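Local structure of uncharacterized protein (Enterococcus faecalis, 3D3Y) at residues 40-45 with 189-194. The protein is of unknown function but is related to the M16 metallopeptidases and may bind a metal ion. Numbering follows the deposited sequence.
Sequences ITKRTL and AAYYQK
R43 and Y191 make the polar link between the two helices: NH1 of R43 donates to the phenolic OH of Y191 across 2.9 Å, with an N-H...O angle of 162°. The hydroxyl lies in the guanidinium plane, at its edge, while the phenol ring stands nearly upright to that plane, the two being 81° apart. CG and CD of R43 pass close to the phenolic oxygen, and the bend at chi3 (74°) beyond them turns the guanidinium so that NH1 meets the same atom. The guanidinium is held from several directions. NH1 also forms a salt bridge with D199, just beyond the end of helix 185-198, NE bonds to ND1 of H86 on strand 85-95, and NH2 reaches the carbonyl of F31 weakly. Such a set of partners fixes the rotation of the group, and D199 would be expected to balance its buried charge.

Helix 40-52 follows strand 24-34, and helix 185-198 leads into strand 200-207; these strands are neighbours in the six-stranded mixed sheet. The contact therefore joins two helices of the N-terminal alpha/beta half, whose architecture is consistent with the M16 peptidase fold.

Nonpolar packing centres on the Y191 ring, which extends from its helix toward residues 40-45 with CG anti to the backbone N. CB of K42 sits over one face in a CH-pi contact, 4.3 Å from the ring centroid, and CD of K42 lies 3.9 Å from CB of Y191. CG of R43 approaches obliquely, 3.4 Å from CE2 of Y191. T39 and L46 also touch the tyrosine side chain. The K42 chain runs extended as far as CE, and a bend at chi4 then leads NZ away from Y191, to a salt bridge with E183 and a hydrogen bond with the carbonyl of E38.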
loop_
_atom_site.group_PDB
_atom_site.type_symbol
_atom_site.label_atom_id
_atom_site.label_comp_id
_atom_site.label_asym_id
_atom_site.label_seq_id
_atom_site.Cartn_x
_atom_site.Cartn_y
_atom_site.Cartn_z
ATOM N N ILE A 40 -2.374 2.643 -14.063
ATOM C CA ILE A 40 -2.334 3.085 -12.645
ATOM C C ILE A 40 -3.214 4.304 -12.389
ATOM O O ILE A 40 -4.023 4.319 -11.463
ATOM C CB ILE A 40 -0.884 3.347 -12.172
ATOM C CG1 ILE A 40 -0.138 2.016 -12.000
ATOM C CG2 ILE A 40 -0.834 4.123 -10.831
ATOM C CD1 ILE A 40 1.426 2.163 -11.981
ATOM N N THR A 41 -3.025 5.343 -13.190
ATOM C CA THR A 41 -3.793 6.565 -13.034
ATOM C C THR A 41 -5.265 6.330 -13.396
ATOM O O THR A 41 -6.171 6.904 -12.769
ATOM C CB THR A 41 -3.223 7.720 -13.939
ATOM O OG1 THR A 41 -1.876 8.000 -13.561
ATOM C CG2 THR A 41 -4.079 8.995 -13.774
ATOM N N LYS A 42 -5.503 5.479 -14.390
ATOM C CA LYS A 42 -6.877 5.103 -14.757
ATOM C C LYS A 42 -7.579 4.434 -13.575
ATOM O O LYS A 42 -8.703 4.801 -13.223
ATOM C CB LYS A 42 -6.867 4.158 -15.962
ATOM C CG LYS A 42 -6.616 4.884 -17.299
ATOM C CD LYS A 42 -6.534 3.886 -18.420
ATOM C CE LYS A 42 -6.300 4.583 -19.776
ATOM N NZ LYS A 42 -4.845 4.907 -19.824
ATOM N N ARG A 43 -6.917 3.460 -12.957
ATOM C CA ARG A 43 -7.483 2.800 -11.773
ATOM C C ARG A 43 -7.734 3.797 -10.652
ATOM O O ARG A 43 -8.782 3.768 -9.994
ATOM C CB ARG A 43 -6.564 1.666 -11.304
ATOM C CG ARG A 43 -6.574 0.512 -12.286
ATOM C CD ARG A 43 -5.460 -0.508 -12.058
ATOM N NE ARG A 43 -5.644 -1.400 -10.889
ATOM C CZ ARG A 43 -6.435 -2.473 -10.860
ATOM N NH1 ARG A 43 -7.224 -2.763 -11.896
ATOM N NH2 ARG A 43 -6.479 -3.243 -9.762
ATOM N N THR A 44 -6.764 4.647 -10.381
ATOM C CA THR A 44 -6.941 5.681 -9.336
ATOM C C THR A 44 -8.160 6.571 -9.563
ATOM O O THR A 44 -8.959 6.795 -8.626
ATOM C CB THR A 44 -5.664 6.534 -9.177
ATOM O OG1 THR A 44 -4.580 5.654 -8.929
ATOM C CG2 THR A 44 -5.758 7.571 -8.035
ATOM N N LEU A 45 -8.290 7.113 -10.767
ATOM C CA LEU A 45 -9.434 7.984 -11.068
ATOM C C LEU A 45 -10.756 7.207 -11.055
ATOM O O LEU A 45 -11.787 7.696 -10.565
ATOM C CB LEU A 45 -9.261 8.685 -12.432
ATOM C CG LEU A 45 -10.391 9.627 -12.912
ATOM C CD1 LEU A 45 -10.693 10.731 -11.818
ATOM C CD2 LEU A 45 -9.948 10.296 -14.215
ATOM N N ALA A 189 -14.354 5.030 -19.052
ATOM C CA ALA A 189 -15.421 4.063 -19.334
ATOM C C ALA A 189 -14.861 2.829 -20.060
ATOM O O ALA A 189 -15.246 1.696 -19.764
ATOM C CB ALA A 189 -16.511 4.704 -20.174
ATOM N N ALA A 190 -13.963 3.052 -21.017
ATOM C CA ALA A 190 -13.290 1.933 -21.652
ATOM C C ALA A 190 -12.484 1.129 -20.625
ATOM O O ALA A 190 -12.518 -0.117 -20.625
ATOM C CB ALA A 190 -12.402 2.406 -22.824
ATOM N N TYR A 191 -11.760 1.832 -19.756
ATOM C CA TYR A 191 -10.941 1.144 -18.767
ATOM C C TYR A 191 -11.834 0.341 -17.787
ATOM O O TYR A 191 -11.549 -0.839 -17.499
ATOM C CB TYR A 191 -9.941 2.073 -18.017
ATOM C CG TYR A 191 -9.203 1.198 -17.041
ATOM C CD1 TYR A 191 -8.338 0.196 -17.536
ATOM C CD2 TYR A 191 -9.480 1.238 -15.665
ATOM C CE1 TYR A 191 -7.735 -0.706 -16.689
ATOM C CE2 TYR A 191 -8.862 0.331 -14.779
ATOM C CZ TYR A 191 -7.986 -0.629 -15.316
ATOM O OH TYR A 191 -7.370 -1.541 -14.519
ATOM N N TYR A 192 -12.896 0.965 -17.278
ATOM C CA TYR A 192 -13.872 0.250 -16.439
ATOM C C TYR A 192 -14.218 -1.130 -17.034
ATOM O O TYR A 192 -14.190 -2.161 -16.338
ATOM C CB TYR A 192 -15.157 1.068 -16.262
ATOM C CG TYR A 192 -16.318 0.217 -15.795
ATOM C CD1 TYR A 192 -16.439 -0.157 -14.442
ATOM C CD2 TYR A 192 -17.293 -0.223 -16.711
ATOM C CE1 TYR A 192 -17.514 -0.962 -14.008
ATOM C CE2 TYR A 192 -18.354 -1.013 -16.296
ATOM C CZ TYR A 192 -18.464 -1.368 -14.938
ATOM O OH TYR A 192 -19.511 -2.178 -14.550
ATOM N N GLN A 193 -14.524 -1.156 -18.320
ATOM C CA GLN A 193 -14.933 -2.406 -18.972
ATOM C C GLN A 193 -13.818 -3.435 -18.979
ATOM O O GLN A 193 -14.061 -4.625 -18.804
ATOM C CB GLN A 193 -15.403 -2.132 -20.400
ATOM C CG GLN A 193 -16.836 -1.653 -20.412
ATOM C CD GLN A 193 -17.218 -1.015 -21.722
ATOM O OE1 GLN A 193 -17.437 -1.709 -22.731
ATOM N NE2 GLN A 193 -17.326 0.326 -21.717
ATOM N N LYS A 194 -12.593 -2.971 -19.205
ATOM C CA LYS A 194 -11.412 -3.856 -19.209
ATOM C C LYS A 194 -11.082 -4.401 -17.797
ATOM O O LYS A 194 -10.883 -5.596 -17.634
ATOM C CB LYS A 194 -10.195 -3.142 -19.833
ATOM C CG LYS A 194 -8.918 -3.992 -19.827
ATOM C CD LYS A 194 -7.647 -3.236 -20.272
ATOM C CE LYS A 194 -6.604 -4.218 -20.824
ATOM N NZ LYS A 194 -6.973 -4.789 -22.159
#